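Local atomic coordinates of glucanase (Klebsiella pneumoniae, PDB entry 5GY3), a protein that probably hydrolyses internal beta-1,4-glucosidic linkages in cellulose, lichenin and cereal beta-glucans, as a family 8 glycosyl hydrolase. Residues I92-A95 with L96-Q100; A236-K239 with A240-S244. One frame throughout, in Å; residues are numbered along the deposited sequence.

Contact 1 (I92-A95 with L96-Q100)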
loop_
_atom_site.group_PDB
_atom_site.type_symbol
_atom_site.label_atom_id
_atom_site.label_comp_id
_atom_site.label_asym_id
_atom_site.label_seq_id
_atom_site.Cartn_x
_atom_site.Cartn_y
_atom_site.Cartn_z
ATOM N N ILE A 92 4.649 -0.308 -7.791
ATOM C CA ILE A 92 5.357 -0.736 -8.998
ATOM C C ILE A 92 6.512 0.212 -9.301
ATOM O O ILE A 92 7.640 -0.223 -9.560
ATOM C CB ILE A 92 4.378 -0.836 -10.184
ATOM C CG1 ILE A 92 3.396 -2.004 -9.977
ATOM C CG2 ILE A 92 5.145 -0.974 -11.504
ATOM C CD1 ILE A 92 2.101 -1.935 -10.851
ATOM N N ALA A 93 6.247 1.524 -9.281
ATOM C CA ALA A 93 7.306 2.483 -9.585
ATOM C C ALA A 93 8.410 2.428 -8.540
ATOM O O ALA A 93 9.591 2.618 -8.856
ATOM C CB ALA A 93 6.735 3.902 -9.679
ATOM N N TRP A 94 8.033 2.215 -7.282
ATOM C CA TRP A 94 9.009 2.123 -6.200
ATOM C C TRP A 94 9.867 0.876 -6.352
ATOM O O TRP A 94 11.096 0.937 -6.208
ATOM C CB TRP A 94 8.262 2.114 -4.861
ATOM C CG TRP A 94 9.117 2.213 -3.652
ATOM C CD1 TRP A 94 10.380 2.741 -3.558
ATOM C CD2 TRP A 94 8.759 1.789 -2.340
ATOM N NE1 TRP A 94 10.825 2.667 -2.258
ATOM C CE2 TRP A 94 9.845 2.089 -1.491
ATOM C CE3 TRP A 94 7.618 1.187 -1.793
ATOM C CZ2 TRP A 94 9.832 1.789 -0.131
ATOM C CZ3 TRP A 94 7.601 0.907 -0.432
ATOM C CH2 TRP A 94 8.697 1.218 0.381
ATOM N N ALA A 95 9.238 -0.261 -6.664
ATOM C CA ALA A 95 9.997 -1.486 -6.890
ATOM C C ALA A 95 10.997 -1.321 -8.034
ATOM O O ALA A 95 12.135 -1.810 -7.949
ATOM C CB ALA A 95 9.036 -2.642 -7.168
ATOM N N LEU A 96 10.591 -0.636 -9.109
ATOM C CA LEU A 96 11.493 -0.400 -10.239
ATOM C C LEU A 96 12.682 0.458 -9.835
ATOM O O LEU A 96 13.820 0.182 -10.234
ATOM C CB LEU A 96 10.732 0.260 -11.391
ATOM C CG LEU A 96 9.844 -0.732 -12.150
ATOM C CD1 LEU A 96 8.736 -0.030 -12.941
ATOM C CD2 LEU A 96 10.713 -1.612 -13.068
ATOM N N LEU A 97 12.441 1.511 -9.052
ATOM C CA LEU A 97 13.547 2.317 -8.545
ATOM C C LEU A 97 14.519 1.460 -7.737
ATOM O O LEU A 97 15.744 1.540 -7.913
ATOM C CB LEU A 97 12.984 3.464 -7.709
ATOM C CG LEU A 97 13.779 4.751 -7.632
ATOM C CD1 LEU A 97 14.066 5.210 -9.061
ATOM C CD2 LEU A 97 12.945 5.784 -6.887
ATOM N N ARG A 98 13.987 0.605 -6.863
ATOM C CA ARG A 98 14.849 -0.243 -6.050
ATOM C C ARG A 98 15.556 -1.299 -6.894
ATOM O O ARG A 98 16.691 -1.685 -6.582
ATOM C CB ARG A 98 14.024 -0.870 -4.924
ATOM C CG ARG A 98 13.644 0.175 -3.859
ATOM C CD ARG A 98 12.394 -0.192 -3.049
ATOM N NE ARG A 98 12.614 -1.231 -2.046
ATOM C CZ ARG A 98 12.889 -1.008 -0.759
ATOM N NH1 ARG A 98 13.004 0.226 -0.293
ATOM N NH2 ARG A 98 13.039 -2.029 0.076
ATOM N N ALA A 99 14.925 -1.746 -7.977
ATOM C CA ALA A 99 15.568 -2.703 -8.871
ATOM C C ALA A 99 16.789 -2.098 -9.553
ATOM O O ALA A 99 17.795 -2.786 -9.765
ATOM C CB ALA A 99 14.565 -3.191 -9.914
ATOM N N GLN A 100 16.716 -0.816 -9.928
ATOM C CA GLN A 100 17.883 -0.169 -10.523
ATOM C C GLN A 100 19.070 -0.220 -9.576
ATOM O O GLN A 100 20.201 -0.489 -9.995
ATOM C CB GLN A 100 17.573 1.286 -10.881
ATOM C CG GLN A 100 18.784 2.030 -11.467
ATOM C CD GLN A 100 19.677 2.633 -10.403
ATOM O OE1 GLN A 100 19.192 3.194 -9.422
ATOM N NE2 GLN A 100 20.991 2.505 -10.583
HETATM O O HOH W 1 13.677 2.917 -1.378
#
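Arg98 lies alongside Trp94, one helical turn earlier, and lays its CD over the indole face. CB and CG of Arg98 pass the carbonyl oxygen of Trp94, CG 3.5 Å from that O. CD of Arg98 sits 3.6 Å from the centroid of the five-membered ring of Trp94 and 23° off the ring normal, a CH-pi contact over the face. A bend at chi3 (75°) then turns the guanidinium along the indole instead of away from it, and NH1 of Arg98 comes obliquely to CZ2 of Trp94, 3.5 Å away. The two planes stand 64° apart, so this is not a flat stack. A water ties the polar ends together, accepting from NE1 of Trp94 and from NH1 of Arg98, 3.0 Å from each; the buried indole N-H is thereby satisfied. NH2 of Arg98 makes a salt bridge with Asp308, which probably helps fix the rotation of the guanidinium.

Arg98 N donates to Trp94 O. On another side of the helix, and likewise one turn apart, Ile92 and Leu96 run side by side, CG2 of Ile92 4.0 Å from CD1 of Leu96, on the flank met by Trp52 and Phe48 of helix 45-59. Trp94 instead faces helix 155-164 and Trp227. The i to i+4 pairing is that of any alpha-helix; the burial of most of these residues and the contacts with four neighbouring helices place helix 86-103 inside the (alpha/alpha)6 barrel characteristic of family 8, whose predicted nucleophile, Asp87, lies near the N-terminal end of this helix.

Contact 2 (A236-K239 with A240-S244)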
loop_
_atom_site.group_PDB
_atom_site.type_symbol
_atom_site.label_atom_id
_atom_site.label_comp_id
_atom_site.label_asym_id
_atom_site.label_seq_id
_atom_site.Cartn_x
_atom_site.Cartn_y
_atom_site.Cartn_z
ATOM N N ALA A 236 1.599 7.532 17.028
ATOM C CA ALA A 236 1.085 7.548 18.399
ATOM C C ALA A 236 -0.299 6.921 18.557
ATOM O O ALA A 236 -0.477 6.114 19.488
ATOM C CB ALA A 236 1.101 8.986 18.932
ATOM N N PRO A 237 -1.318 7.246 17.749
ATOM C CA PRO A 237 -2.623 6.597 17.977
ATOM C C PRO A 237 -2.592 5.106 17.697
ATOM O O PRO A 237 -3.357 4.350 18.314
ATOM C CB PRO A 237 -3.570 7.340 17.018
ATOM C CG PRO A 237 -2.675 7.887 15.947
ATOM C CD PRO A 237 -1.390 8.245 16.667
ATOM N N TRP A 238 -1.734 4.664 16.777
ATOM C CA TRP A 238 -1.635 3.242 16.463
ATOM C C TRP A 238 -1.049 2.467 17.633
ATOM O O TRP A 238 -1.577 1.420 18.033
ATOM C CB TRP A 238 -0.775 3.058 15.213
ATOM C CG TRP A 238 -1.365 3.757 14.038
ATOM C CD1 TRP A 238 -1.059 5.006 13.570
ATOM C CD2 TRP A 238 -2.397 3.250 13.195
ATOM N NE1 TRP A 238 -1.840 5.300 12.469
ATOM C CE2 TRP A 238 -2.672 4.238 12.225
ATOM C CE3 TRP A 238 -3.110 2.053 13.164
ATOM C CZ2 TRP A 238 -3.635 4.059 11.228
ATOM C CZ3 TRP A 238 -4.060 1.870 12.176
ATOM C CH2 TRP A 238 -4.317 2.871 11.220
ATOM N N LYS A 239 0.044 2.977 18.194
ATOM C CA LYS A 239 0.650 2.337 19.352
ATOM C C LYS A 239 -0.309 2.331 20.534
ATOM O O LYS A 239 -0.450 1.311 21.220
ATOM C CB LYS A 239 1.951 3.054 19.710
ATOM C CG LYS A 239 3.054 2.904 18.654
ATOM C CD LYS A 239 4.293 3.723 19.035
ATOM C CE LYS A 239 5.496 3.298 18.204
ATOM N NZ LYS A 239 6.666 4.198 18.403
ATOM N N ALA A 240 -0.996 3.454 20.771
ATOM C CA ALA A 240 -1.913 3.544 21.909
ATOM C C ALA A 240 -3.054 2.544 21.785
ATOM O O ALA A 240 -3.418 1.881 22.763
ATOM C CB ALA A 240 -2.471 4.963 22.041
ATOM N N TRP A 241 -3.626 2.415 20.587
ATOM C CA TRP A 241 -4.741 1.495 20.413
ATOM C C TRP A 241 -4.282 0.051 20.562
ATOM O O TRP A 241 -4.910 -0.740 21.276
ATOM C CB TRP A 241 -5.402 1.722 19.051
ATOM C CG TRP A 241 -6.622 0.861 18.875
ATOM C CD1 TRP A 241 -7.824 1.014 19.504
ATOM C CD2 TRP A 241 -6.758 -0.281 18.016
ATOM N NE1 TRP A 241 -8.702 0.033 19.090
ATOM C CE2 TRP A 241 -8.072 -0.774 18.180
ATOM C CE3 TRP A 241 -5.892 -0.941 17.134
ATOM C CZ2 TRP A 241 -8.550 -1.892 17.482
ATOM C CZ3 TRP A 241 -6.369 -2.059 16.438
ATOM C CH2 TRP A 241 -7.681 -2.521 16.630
ATOM N N MET A 242 -3.174 -0.311 19.911
ATOM C CA MET A 242 -2.683 -1.681 20.012
ATOM C C MET A 242 -2.223 -2.008 21.433
ATOM O O MET A 242 -2.436 -3.127 21.915
ATOM C CB MET A 242 -1.558 -1.898 19.007
ATOM C CG MET A 242 -2.043 -1.766 17.566
ATOM S SD MET A 242 -0.671 -1.861 16.405
ATOM C CE MET A 242 -1.526 -1.481 14.872
ATOM N N GLN A 243 -1.606 -1.048 22.121
ATOM C CA GLN A 243 -1.179 -1.281 23.500
ATOM C C GLN A 243 -2.354 -1.522 24.445
ATOM O O GLN A 243 -2.148 -2.040 25.548
ATOM C CB GLN A 243 -0.333 -0.099 23.996
ATOM C CG GLN A 243 1.111 -0.133 23.490
ATOM C CD GLN A 243 1.841 1.202 23.663
ATOM O OE1 GLN A 243 1.275 2.179 24.151
ATOM N NE2 GLN A 243 3.099 1.246 23.239
ATOM N N SER A 244 -3.580 -1.170 24.048
ATOM C CA SER A 244 -4.724 -1.373 24.929
ATOM C C SER A 244 -5.309 -2.782 24.838
ATOM O O SER A 244 -6.302 -3.059 25.515
ATOM C CB SER A 244 -5.815 -0.335 24.638
ATOM O OG SER A 244 -6.512 -0.625 23.438
#
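With CG anti to its carbonyl carbon (chi1 -64°) and the rest of the chain extended, Met242 runs its thioether back past the preceding turn toward Trp238. CG of Met242 passes 3.3 Å from Trp238 O, and its CE ends 4.2 Å from CE3 of Trp238. The methyl approaches the indole obliquely, an apolar contact at van der Waals range. Gln243 has a similar first torsion, CG again anti to the carbonyl carbon (chi1 -79°), and likewise leans back over the turn before it: its CG lies 3.1 Å from Lys239 O, and its amide NE2 stands 4.1 Å from CB of Lys239. The lysine chain, extended beyond CG, heads away from the glutamine, so the amide end of Gln243 meets the base of the lysine chain, and the ammonium plays no part in the contact.

Four backbone bonds in i to i+4 order hold these side chains in step, from Ala240 N to Ala236 O through Gln243 N to Lys239 O. The straightest is Met242 N to Trp238 O, with an N-H...O angle of 170°. At the far end the pattern changes: Trp241 O accepts from both Ser244 N, at 3.1 Å, and Ser244 OG, at 2.7 Å.

Trp238 is buried against Ile221, Pro222 and Leu225 of helix 220-228, and Trp241 meets Tyr245 edge to face; Ala240 and Gln243 are exposed. The arrangement is that of a short amphipathic surface helix, 236-243, laid by its aromatic side on the body of the enzyme, where Ser244 N bonds mainly to the i-3 carbonyl of Trp241, its i-4 bond to Ala240 O being weak.

How the contacts relate
From the N terminus the chain first reaches contact 1, within helix 86-103, and much later contact 2, within helix 236-243. Each joins consecutive residues of one helix, so neither closes a loop; the contacts follow in series without nesting or crossing. Their centres are 32 Å apart, their nearest atoms about 16 Å, and they sit on opposite sides of the chain's centre. Contact 1 belongs to a buried helix meeting helices 29-41, 45-59, 106-123 and 155-164. Contact 2 faces helices 220-228 and 268-278 and strand 213-214. An indirect route links these surroundings: Trp227, which meets the indole in contact 1, belongs to helix 220-228, against which contact 2 rests.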